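Local coordinates for protein uncharacterized peptidase Lmo0363 (Listeria monocytogenes, PDB 3L4E) that is probably a serine-type peptidase of the S51 (peptidase E-like) family, hydrolysing peptide bonds, although its substrates remain uncharacterised, at residues 128-133 / 146-151. Numbering follows the deposited sequence.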
loop_
_atom_site.group_PDB
_atom_site.type_symbol
_atom_site.label_atom_id
_atom_site.label_comp_id
_atom_site.label_asym_id
_atom_site.label_seq_id
_atom_site.Cartn_x
_atom_site.Cartn_y
_atom_site.Cartn_z
ATOM N N PRO A 128 -1.046 -9.941 7.990
ATOM C CA PRO A 128 -0.053 -10.696 8.768
ATOM C C PRO A 128 1.007 -11.372 7.900
ATOM O O PRO A 128 2.147 -11.497 8.331
ATOM C CB PRO A 128 -0.902 -11.760 9.475
ATOM C CG PRO A 128 -2.291 -11.171 9.519
ATOM C CD PRO A 128 -2.423 -10.407 8.239
ATOM N N ASN A 129 0.640 -11.808 6.700
ATOM C CA ASN A 129 1.524 -12.637 5.880
ATOM C C ASN A 129 1.057 -12.610 4.427
ATOM O O ASN A 129 -0.135 -12.770 4.155
ATOM C CB ASN A 129 1.548 -14.075 6.430
ATOM C CG ASN A 129 2.349 -15.029 5.561
ATOM O OD1 ASN A 129 1.900 -15.429 4.488
ATOM N ND2 ASN A 129 3.535 -15.410 6.030
ATOM N N ILE A 130 1.981 -12.399 3.496
ATOM C CA ILE A 130 1.594 -12.156 2.104
ATOM C C ILE A 130 1.624 -13.391 1.202
ATOM O O ILE A 130 1.507 -13.271 -0.014
ATOM C CB ILE A 130 2.435 -11.033 1.456
ATOM C CG1 ILE A 130 3.910 -11.449 1.343
ATOM C CG2 ILE A 130 2.312 -9.757 2.266
ATOM C CD1 ILE A 130 4.756 -10.487 0.511
ATOM N N ALA A 131 1.771 -14.574 1.787
ATOM C CA ALA A 131 1.826 -15.786 0.981
ATOM C C ALA A 131 0.624 -15.905 0.046
ATOM O O ALA A 131 0.758 -16.361 -1.089
ATOM C CB ALA A 131 1.951 -17.028 1.869
ATOM N N TYR A 132 -0.542 -15.470 0.516
ATOM C CA TYR A 132 -1.781 -15.619 -0.241
ATOM C C TYR A 132 -1.783 -14.876 -1.579
ATOM O O TYR A 132 -2.617 -15.157 -2.444
ATOM C CB TYR A 132 -2.984 -15.179 0.601
ATOM C CG TYR A 132 -3.064 -13.680 0.867
ATOM C CD1 TYR A 132 -3.877 -12.855 0.097
ATOM C CD2 TYR A 132 -2.338 -13.097 1.898
ATOM C CE1 TYR A 132 -3.959 -11.490 0.344
ATOM C CE2 TYR A 132 -2.408 -11.742 2.154
ATOM C CZ TYR A 132 -3.223 -10.939 1.376
ATOM O OH TYR A 132 -3.295 -9.589 1.645
ATOM N N ILE A 133 -0.862 -13.930 -1.750
ATOM C CA ILE A 133 -0.850 -13.115 -2.961
ATOM C C ILE A 133 0.059 -13.691 -4.058
ATOM O O ILE A 133 0.172 -13.115 -5.139
ATOM C CB ILE A 133 -0.486 -11.627 -2.646
ATOM C CG1 ILE A 133 -1.221 -10.662 -3.586
ATOM C CG2 ILE A 133 1.016 -11.394 -2.684
ATOM C CD1 ILE A 133 -2.722 -10.668 -3.416
ATOM N N THR A 146 12.876 -14.455 2.692
ATOM C CA THR A 146 12.775 -15.831 3.192
ATOM C C THR A 146 11.557 -16.107 4.070
ATOM O O THR A 146 11.286 -17.251 4.428
ATOM C CB THR A 146 14.029 -16.236 3.998
ATOM O OG1 THR A 146 14.182 -15.359 5.119
ATOM C CG2 THR A 146 15.276 -16.166 3.128
ATOM N N ASN A 147 10.837 -15.055 4.423
ATOM C CA ASN A 147 9.684 -15.158 5.301
ATOM C C ASN A 147 8.642 -14.161 4.807
ATOM O O ASN A 147 8.953 -12.996 4.568
ATOM C CB ASN A 147 10.115 -14.823 6.724
ATOM C CG ASN A 147 8.992 -14.934 7.734
ATOM O OD1 ASN A 147 7.818 -14.943 7.394
ATOM N ND2 ASN A 147 9.366 -15.015 9.005
ATOM N N TYR A 148 7.408 -14.616 4.616
ATOM C CA TYR A 148 6.396 -13.750 4.035
ATOM C C TYR A 148 5.572 -12.984 5.077
ATOM O O TYR A 148 4.614 -12.296 4.729
ATOM C CB TYR A 148 5.519 -14.549 3.061
ATOM C CG TYR A 148 6.317 -15.101 1.891
ATOM C CD1 TYR A 148 7.422 -14.412 1.399
ATOM C CD2 TYR A 148 5.974 -16.305 1.284
ATOM C CE1 TYR A 148 8.160 -14.898 0.336
ATOM C CE2 TYR A 148 6.708 -16.798 0.214
ATOM C CZ TYR A 148 7.803 -16.089 -0.255
ATOM O OH TYR A 148 8.550 -16.564 -1.316
ATOM N N ASP A 149 5.954 -13.084 6.348
ATOM C CA ASP A 149 5.314 -12.279 7.390
ATOM C C ASP A 149 5.481 -10.799 7.081
ATOM O O ASP A 149 6.577 -10.359 6.742
ATOM C CB ASP A 149 5.915 -12.570 8.755
ATOM C CG ASP A 149 5.443 -13.878 9.330
ATOM O OD1 ASP A 149 4.577 -14.536 8.706
ATOM O OD2 ASP A 149 5.947 -14.248 10.410
ATOM N N ALA A 150 4.401 -10.034 7.221
ATOM C CA ALA A 150 4.401 -8.634 6.802
ATOM C C ALA A 150 4.175 -7.661 7.969
ATOM O O ALA A 150 4.559 -7.959 9.107
ATOM C CB ALA A 150 3.381 -8.421 5.696
ATOM N N LEU A 151 3.574 -6.500 7.694
ATOM C CA LEU A 151 3.446 -5.459 8.722
ATOM C C LEU A 151 2.501 -5.860 9.847
ATOM O O LEU A 151 2.632 -5.388 10.975
ATOM C CB LEU A 151 3.001 -4.119 8.120
ATOM C CG LEU A 151 3.894 -3.518 7.037
ATOM C CD1 LEU A 151 3.271 -2.226 6.506
ATOM C CD2 LEU A 151 5.296 -3.265 7.554
#
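Tyr148 O accepts a hydrogen bond from Ile130 N at 2.9 Å. Asn129 CA makes a CA-H...O contact with Tyr148 O at 3.3 Å. Ala150 N donates to Pro128 O at 2.9 Å, and Asp149 CA lies against that oxygen. The two backbone bonds frame Asn129 and Asp149 as a single beta bridge.

Asn129 CG is anti to its backbone N (chi1 175°), which carries it over the Tyr148-Asp149 peptide, and Asn129 ND2 lies 3.3 Å from Tyr148 C. Asn129 ND2 gives a nearly straight bond to Asp149 OD1, 3.0 Å long. The carboxylate oxygen lies in the amide plane but is met on its anti side, the two planes 80° apart. Asn129 OD1 accepts from Ala131 N at 2.8 Å in an Asx turn.

Beside the bridge, Ile130 CG2 touches Ala150 CB at 3.8 Å. Ile130 CG1 packs on Tyr148 CB, and Ala131 CB comes obliquely to Tyr148 CD2. Phe91 of helix 90-100 touches Ile130 and meets the Tyr148 ring edge-to-face.

Both segments lie between helix 121-124 and strand 157-159, and their bridge closes the loop 134-145, which has no helix or strand. The Ile130 side chain is about 11 Å from that of Ser120, probably part of the charge relay system. Bonds at both ends of the Asn129 amide fix its flip and tie the side-chain pair to the turn.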